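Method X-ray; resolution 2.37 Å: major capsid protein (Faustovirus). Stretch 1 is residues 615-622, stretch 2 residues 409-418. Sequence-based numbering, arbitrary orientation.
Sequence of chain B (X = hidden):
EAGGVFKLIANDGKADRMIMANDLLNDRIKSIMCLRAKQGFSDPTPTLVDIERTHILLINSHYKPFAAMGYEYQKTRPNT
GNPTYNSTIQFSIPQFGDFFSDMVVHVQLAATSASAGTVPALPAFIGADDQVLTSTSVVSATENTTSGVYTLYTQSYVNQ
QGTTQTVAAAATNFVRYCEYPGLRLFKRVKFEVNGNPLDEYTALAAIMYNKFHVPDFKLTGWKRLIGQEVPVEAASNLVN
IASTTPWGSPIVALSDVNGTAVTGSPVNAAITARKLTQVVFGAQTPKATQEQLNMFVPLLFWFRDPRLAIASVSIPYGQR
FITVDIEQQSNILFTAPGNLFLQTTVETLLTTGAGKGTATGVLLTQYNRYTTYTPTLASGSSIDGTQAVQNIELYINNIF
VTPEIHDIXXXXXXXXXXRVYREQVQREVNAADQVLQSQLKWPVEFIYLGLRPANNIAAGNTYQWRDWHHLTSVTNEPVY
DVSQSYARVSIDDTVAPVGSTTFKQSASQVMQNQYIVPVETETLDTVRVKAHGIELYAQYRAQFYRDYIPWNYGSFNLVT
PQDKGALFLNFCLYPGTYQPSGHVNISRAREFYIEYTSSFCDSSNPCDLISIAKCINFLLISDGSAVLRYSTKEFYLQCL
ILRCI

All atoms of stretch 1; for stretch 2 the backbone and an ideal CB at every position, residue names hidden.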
# COMPACT_ATOMS: atom_id res chain seq x y z
N CYS B 615 14.90 -25.37 -11.54
CA CYS B 615 14.98 -26.46 -12.50
C CYS B 615 13.90 -27.50 -12.24
O CYS B 615 13.27 -27.53 -11.18
CB CYS B 615 16.36 -27.12 -12.46
SG CYS B 615 17.73 -25.99 -12.83
N ILE B 616 13.69 -28.36 -13.24
CA ILE B 616 12.72 -29.44 -13.17
C ILE B 616 13.48 -30.75 -13.00
O ILE B 616 14.42 -31.03 -13.76
CB ILE B 616 11.83 -29.49 -14.42
CG1 ILE B 616 10.86 -28.31 -14.44
CG2 ILE B 616 11.06 -30.81 -14.48
CD1 ILE B 616 9.92 -28.31 -15.63
N ASN B 617 13.08 -31.54 -12.01
CA ASN B 617 13.58 -32.90 -11.86
C ASN B 617 12.39 -33.79 -11.52
O ASN B 617 11.23 -33.39 -11.62
CB ASN B 617 14.70 -32.96 -10.81
CG ASN B 617 15.61 -34.16 -11.00
OD1 ASN B 617 15.17 -35.23 -11.43
ND2 ASN B 617 16.89 -33.98 -10.70
N PHE B 618 12.69 -35.03 -11.11
CA PHE B 618 11.66 -36.04 -10.90
C PHE B 618 11.99 -36.82 -9.64
O PHE B 618 13.11 -36.77 -9.12
CB PHE B 618 11.56 -36.97 -12.12
CG PHE B 618 11.64 -36.25 -13.44
CD1 PHE B 618 10.50 -35.78 -14.06
CD2 PHE B 618 12.87 -36.03 -14.04
CE1 PHE B 618 10.58 -35.10 -15.27
CE2 PHE B 618 12.95 -35.35 -15.25
CZ PHE B 618 11.80 -34.89 -15.86
N LEU B 619 10.99 -37.55 -9.14
CA LEU B 619 11.13 -38.32 -7.91
C LEU B 619 10.32 -39.60 -8.05
O LEU B 619 9.11 -39.55 -8.27
CB LEU B 619 10.66 -37.51 -6.70
CG LEU B 619 11.20 -37.92 -5.33
CD1 LEU B 619 12.68 -37.60 -5.23
CD2 LEU B 619 10.42 -37.22 -4.22
N LEU B 620 11.00 -40.75 -7.93
CA LEU B 620 10.31 -42.02 -8.04
C LEU B 620 9.59 -42.36 -6.74
O LEU B 620 9.87 -41.80 -5.67
CB LEU B 620 11.29 -43.14 -8.41
CG LEU B 620 11.88 -43.12 -9.82
CD1 LEU B 620 12.47 -44.48 -10.17
CD2 LEU B 620 10.83 -42.71 -10.85
N ILE B 621 8.66 -43.31 -6.84
CA ILE B 621 7.80 -43.69 -5.72
C ILE B 621 8.23 -45.06 -5.21
O ILE B 621 9.12 -45.69 -5.79
CB ILE B 621 6.32 -43.67 -6.15
CG1 ILE B 621 5.42 -43.22 -5.00
CG2 ILE B 621 5.90 -45.03 -6.72
CD1 ILE B 621 5.49 -41.73 -4.74
N SER B 622 7.62 -45.52 -4.12
CA SER B 622 7.92 -46.85 -3.59
C SER B 622 6.64 -47.64 -3.35
O SER B 622 6.66 -48.87 -3.24
CB SER B 622 8.73 -46.75 -2.30
OG SER B 622 7.90 -46.39 -1.21
N UNK B 409 -2.59 -45.32 -4.88
CA UNK B 409 -1.80 -44.19 -5.36
C UNK B 409 -0.32 -44.52 -5.41
O UNK B 409 0.36 -44.21 -6.40
CB UNK B 409 -2.03 -42.97 -4.47
N UNK B 410 0.20 -45.15 -4.36
CA UNK B 410 1.62 -45.48 -4.31
C UNK B 410 1.98 -46.49 -5.40
O UNK B 410 3.10 -46.48 -5.92
CB UNK B 410 1.99 -46.03 -2.93
N UNK B 411 1.04 -47.35 -5.79
CA UNK B 411 1.28 -48.35 -6.83
C UNK B 411 1.03 -47.83 -8.24
O UNK B 411 1.33 -48.55 -9.20
CB UNK B 411 0.40 -49.57 -6.58
N UNK B 412 0.49 -46.62 -8.40
CA UNK B 412 0.08 -46.15 -9.72
C UNK B 412 0.59 -44.76 -10.10
O UNK B 412 0.64 -44.47 -11.30
CB UNK B 412 -1.45 -46.15 -9.80
N UNK B 413 0.96 -43.90 -9.15
CA UNK B 413 1.36 -42.55 -9.51
C UNK B 413 2.68 -42.57 -10.28
O UNK B 413 2.94 -41.68 -11.11
CB UNK B 413 1.48 -41.68 -8.26
N UNK B 414 3.52 -43.57 -10.05
CA UNK B 414 4.79 -43.66 -10.75
C UNK B 414 5.83 -42.69 -10.25
O UNK B 414 6.80 -43.08 -9.59
CB UNK B 414 4.57 -43.43 -12.25
N UNK B 415 5.66 -41.41 -10.57
CA UNK B 415 6.65 -40.40 -10.24
C UNK B 415 5.95 -39.07 -9.99
O UNK B 415 4.76 -38.90 -10.26
CB UNK B 415 7.69 -40.27 -11.36
N UNK B 416 6.71 -38.11 -9.46
CA UNK B 416 6.24 -36.75 -9.24
C UNK B 416 7.28 -35.77 -9.75
O UNK B 416 8.49 -35.97 -9.57
CB UNK B 416 5.94 -36.50 -7.76
N UNK B 417 6.81 -34.70 -10.39
CA UNK B 417 7.70 -33.61 -10.77
C UNK B 417 8.07 -32.79 -9.54
O UNK B 417 7.25 -32.59 -8.64
CB UNK B 417 7.05 -32.72 -11.83
N UNK B 418 9.32 -32.34 -9.49
CA UNK B 418 9.80 -31.49 -8.42
C UNK B 418 10.53 -30.31 -9.04
O UNK B 418 11.01 -30.37 -10.17
CB UNK B 418 10.71 -32.26 -7.46

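Position 409 is helical (phi/psi -66/-45), and its ideal CB has no atom of stretch 1 within 5.5 Å, so the visible atoms choose no side chain. It is Tyr-409, chi1 t. At 410, also helical, CA-to-CB points sideways and the ideal CB lies 4.9 Å from Ile-621 CG1; a medium or branched apolar residue would reach this neighbour. The residue is Ile-410, whose CG2 comes within 3.6 Å of Ser-622 C, while its carbonyl O packs 3.3 Å from Ile-621 CG2. Positions 411 and 412 point away and meet nothing of stretch 1, so polar or charged chains are as acceptable as any; they are Lys-411 and Arg-412.

At 413 the ideal CB is 5.3 Å from Ile-621 CD1, which favours an aliphatic residue without demanding one. Ile-413 sets its CG2 3.9 Å from Ile-621 CG1. Position 414 has phi/psi 75/-72, and the positive phi by itself favours glycine; its CB direction points away from stretch 1. Gly-414 leaves the helical conformation here, and its O accepts a weak hydrogen bond from Ile-621 N (3.3 Å, 124°).

From 415 the backbone is extended and runs antiparallel to strand 615-620, so alternate side chains fall on opposite faces. Position 415 pairs with Leu-620, on the face that also carries Phe-618; its ideal CB is 4.0 Å from Leu-620 CD2, and aliphatic or aromatic residues would suit. Phe-415, chi1 p, places CD2 4.2 Å from Phe-618 CD1, the two rings meeting obliquely.

Position 416 pairs with Leu-619 on the other face. Its N donates to Leu-619 O (3.0 Å, 153°), whereas the return bond from Leu-619 N to the O of 416 (3.0 Å, 127°) is weak. The extended backbone suits a beta-branched residue, though Val, Ile or Thr would all serve. Thr-416 turns CG2 to 3.6 Å from Leu-619 CB.

Position 417 pairs with Phe-618, and its ideal CB is 5.1 Å from Phe-618 CD1 and 5.2 Å from Ile-616 CG2, an apolar setting for Leu, Ile or Met. Leu-417 brings CD1 to 3.4 Å from Phe-618 CD1, at the ring edge, and CG to 4.3 Å from Ile-616 CG2.

Position 418 closes the ladder with two nearly linear 3.0 Å bonds, its N to Asn-617 O (172°) and Asn-617 N to its O (174°). With the ideal CB 5.3 Å from Leu-619 CB, a branched aliphatic residue fits well. Ile-418 sets CG2 4.0 Å from Leu-619 CB and CG1 3.8 Å from Asn-617 CB.

Stretch 2 409-418: YIKRIGFTLI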
# COMPACT_ATOMS: atom_id res chain seq x y z
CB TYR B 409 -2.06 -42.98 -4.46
CG TYR B 409 -1.42 -41.69 -4.94
CD1 TYR B 409 -2.07 -40.87 -5.85
CD2 TYR B 409 -0.19 -41.28 -4.46
CE1 TYR B 409 -1.50 -39.69 -6.29
CE2 TYR B 409 0.39 -40.10 -4.89
CZ TYR B 409 -0.27 -39.31 -5.80
OH TYR B 409 0.30 -38.13 -6.23
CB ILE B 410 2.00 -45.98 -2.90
CG1 ILE B 410 2.35 -44.80 -1.98
CG2 ILE B 410 3.16 -46.96 -2.94
CD1 ILE B 410 1.19 -43.88 -1.64
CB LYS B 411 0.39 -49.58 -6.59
CG LYS B 411 0.80 -50.44 -5.40
CD LYS B 411 -0.25 -51.50 -5.11
CE LYS B 411 0.04 -52.23 -3.80
NZ LYS B 411 -1.05 -53.17 -3.44
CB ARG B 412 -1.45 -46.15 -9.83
CG ARG B 412 -2.06 -47.54 -9.92
CD ARG B 412 -2.56 -47.84 -11.32
NE ARG B 412 -2.90 -49.25 -11.49
CZ ARG B 412 -2.15 -50.12 -12.16
NH1 ARG B 412 -1.02 -49.73 -12.73
NH2 ARG B 412 -2.53 -51.38 -12.26
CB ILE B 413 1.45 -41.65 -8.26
CG1 ILE B 413 1.57 -40.18 -8.67
CG2 ILE B 413 2.62 -42.06 -7.38
CD1 ILE B 413 0.37 -39.65 -9.41
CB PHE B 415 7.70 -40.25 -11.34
CG PHE B 415 7.15 -39.73 -12.64
CD1 PHE B 415 6.44 -40.56 -13.50
CD2 PHE B 415 7.34 -38.41 -13.01
CE1 PHE B 415 5.93 -40.08 -14.69
CE2 PHE B 415 6.84 -37.92 -14.20
CZ PHE B 415 6.13 -38.76 -15.05
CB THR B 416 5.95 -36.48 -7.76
OG1 THR B 416 5.71 -35.08 -7.57
CG2 THR B 416 7.12 -36.90 -6.88
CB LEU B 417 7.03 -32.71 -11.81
CG LEU B 417 7.47 -32.92 -13.26
CD1 LEU B 417 7.47 -34.39 -13.59
CD2 LEU B 417 6.56 -32.15 -14.19
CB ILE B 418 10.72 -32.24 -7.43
CG1 ILE B 418 12.13 -32.40 -8.00
CG2 ILE B 418 10.14 -33.61 -7.08
CD1 ILE B 418 13.11 -33.04 -7.04
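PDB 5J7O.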